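Long-range contact in MAU2 chromatid cohesion factor homolog (Saccharomyces cerevisiae, PDB 4XDN), which forms a complex with Scc2 that is required for cohesin to associate with chromosomes, and thereby takes part in sister chromatid cohesion: residues M69-K74 with F89-L94. Residues are numbered along the deposited sequence; the frame is centred on the assembly and turned at random.
Sequences MFQLLK and FEMVEL
The Phe70 ring lays one face against the backbone of the opposing helix, where Met91 N sits 4.0 Å above the ring plane, over the ring's margin rather than its centre, while Leu94 CD1 meets the ring edge at CE2 (4.1 Å). Glu90 approaches obliquely: its OE1 lies 3.7 Å from Phe70 CZ, with carboxylate and ring planes 73° apart, and its CB is equally near that CZ. No hydrogen bond spans the two segments, an instance of the general rule that neighbouring helices are joined mainly by side-chain packing; that carboxylate forms salt bridges with Arg40 (OE1) and Lys86 (OE2) and hydrogen bonds with Gln37 (OE1) and Tyr33 (OE2). At the base of the ring, Phe70 CB rests on Met91 CB (3.7 Å), where the backbones come nearest. Helices 53-76 and 81-98 follow one another as an antiparallel hairpin, consistent with the TPR-like helical array expected of Scc4/Mau2 proteins; locally their axes pass 9.8 Å apart with directions 141° from parallel. Met91, its CG anti to the backbone N (chi1 169°), runs extended and brings SD to 4.0 Å from Phe70 CB. Replacing Phe70 with an alanine would probably open a gap between the helices, leaving Leu94 CD1 and Glu90 CB without the ring they pack on. Lys74 reaches past the sulfur with its aliphatic chain, CD standing 4.4 Å from Met91 SD, and carries NZ to a salt bridge with Asp84 and a hydrogen bond with Thr88, both on helix 81-98.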
# COMPACT_ATOMS: atom_id res chain seq x y z
N MET A 69 -4.19 38.96 5.44
CA MET A 69 -5.15 39.56 6.36
C MET A 69 -4.92 39.03 7.78
O MET A 69 -5.02 39.79 8.75
CB MET A 69 -6.58 39.27 5.90
CG MET A 69 -6.96 39.95 4.58
SD MET A 69 -7.23 41.72 4.70
CE MET A 69 -8.98 41.77 5.03
N PHE A 70 -4.60 37.75 7.89
CA PHE A 70 -4.23 37.17 9.18
C PHE A 70 -2.97 37.83 9.73
O PHE A 70 -2.91 38.18 10.91
CB PHE A 70 -4.01 35.66 9.07
CG PHE A 70 -5.28 34.84 9.06
CD1 PHE A 70 -6.28 35.07 10.00
CD2 PHE A 70 -5.46 33.84 8.12
CE1 PHE A 70 -7.43 34.31 9.99
CE2 PHE A 70 -6.61 33.08 8.11
CZ PHE A 70 -7.60 33.31 9.04
N GLN A 71 -1.97 37.97 8.87
CA GLN A 71 -0.71 38.60 9.26
C GLN A 71 -0.95 40.03 9.71
O GLN A 71 -0.28 40.55 10.60
CB GLN A 71 0.29 38.56 8.11
CG GLN A 71 0.84 37.17 7.84
CD GLN A 71 1.78 37.11 6.65
OE1 GLN A 71 1.60 37.82 5.67
NE2 GLN A 71 2.80 36.26 6.75
N LEU A 72 -1.93 40.67 9.07
CA LEU A 72 -2.31 42.03 9.40
C LEU A 72 -2.74 42.12 10.86
O LEU A 72 -2.37 43.05 11.57
CB LEU A 72 -3.45 42.48 8.48
CG LEU A 72 -3.50 43.93 8.00
CD1 LEU A 72 -2.19 44.40 7.40
CD2 LEU A 72 -4.62 44.05 6.98
N LEU A 73 -3.51 41.13 11.31
CA LEU A 73 -3.99 41.09 12.69
C LEU A 73 -2.83 40.94 13.67
O LEU A 73 -2.78 41.63 14.69
CB LEU A 73 -4.98 39.94 12.88
CG LEU A 73 -6.34 40.10 12.20
CD1 LEU A 73 -7.15 38.82 12.30
CD2 LEU A 73 -7.12 41.27 12.80
N LYS A 74 -1.90 40.05 13.35
CA LYS A 74 -0.79 39.76 14.26
C LYS A 74 0.21 40.90 14.39
O LYS A 74 0.88 41.03 15.42
CB LYS A 74 -0.06 38.49 13.80
CG LYS A 74 -0.79 37.20 14.15
CD LYS A 74 0.04 35.97 13.82
CE LYS A 74 1.29 35.85 14.70
NZ LYS A 74 0.97 35.81 16.15
N PHE A 89 -3.20 29.85 14.48
CA PHE A 89 -3.51 28.49 14.06
C PHE A 89 -4.18 28.46 12.68
O PHE A 89 -3.79 27.67 11.82
CB PHE A 89 -4.42 27.81 15.08
CG PHE A 89 -3.74 27.48 16.39
CD1 PHE A 89 -2.37 27.29 16.47
CD2 PHE A 89 -4.49 27.34 17.56
CE1 PHE A 89 -1.75 26.99 17.67
CE2 PHE A 89 -3.87 27.04 18.76
CZ PHE A 89 -2.51 26.86 18.81
N GLU A 90 -5.17 29.32 12.46
CA GLU A 90 -5.85 29.38 11.17
C GLU A 90 -4.89 29.79 10.07
O GLU A 90 -4.88 29.21 8.98
CB GLU A 90 -7.03 30.36 11.22
CG GLU A 90 -8.21 29.87 12.03
CD GLU A 90 -9.35 30.86 12.04
OE1 GLU A 90 -9.89 31.16 10.96
OE2 GLU A 90 -9.69 31.36 13.14
N MET A 91 -4.07 30.80 10.36
CA MET A 91 -3.07 31.27 9.41
C MET A 91 -2.05 30.18 9.07
O MET A 91 -1.80 29.90 7.90
CB MET A 91 -2.34 32.49 9.96
CG MET A 91 -1.12 32.89 9.15
SD MET A 91 -0.26 34.33 9.80
CE MET A 91 1.25 34.19 8.86
N VAL A 92 -1.46 29.60 10.10
CA VAL A 92 -0.42 28.59 9.93
C VAL A 92 -0.98 27.37 9.22
O VAL A 92 -0.27 26.70 8.47
CB VAL A 92 0.20 28.19 11.29
CG1 VAL A 92 0.98 26.88 11.18
CG2 VAL A 92 1.10 29.30 11.80
N GLU A 93 -2.25 27.07 9.47
CA GLU A 93 -2.92 25.97 8.80
C GLU A 93 -2.81 26.14 7.28
O GLU A 93 -2.64 25.17 6.55
CB GLU A 93 -4.39 25.91 9.22
CG GLU A 93 -5.14 24.68 8.73
CD GLU A 93 -4.89 23.45 9.59
OE1 GLU A 93 -5.58 22.43 9.36
OE2 GLU A 93 -4.02 23.50 10.49
N LEU A 94 -2.90 27.39 6.83
CA LEU A 94 -2.82 27.70 5.41
C LEU A 94 -1.38 27.64 4.91
O LEU A 94 -1.12 27.18 3.80
CB LEU A 94 -3.41 29.08 5.11
CG LEU A 94 -4.88 29.29 5.50
CD1 LEU A 94 -5.35 30.66 5.06
CD2 LEU A 94 -5.77 28.20 4.93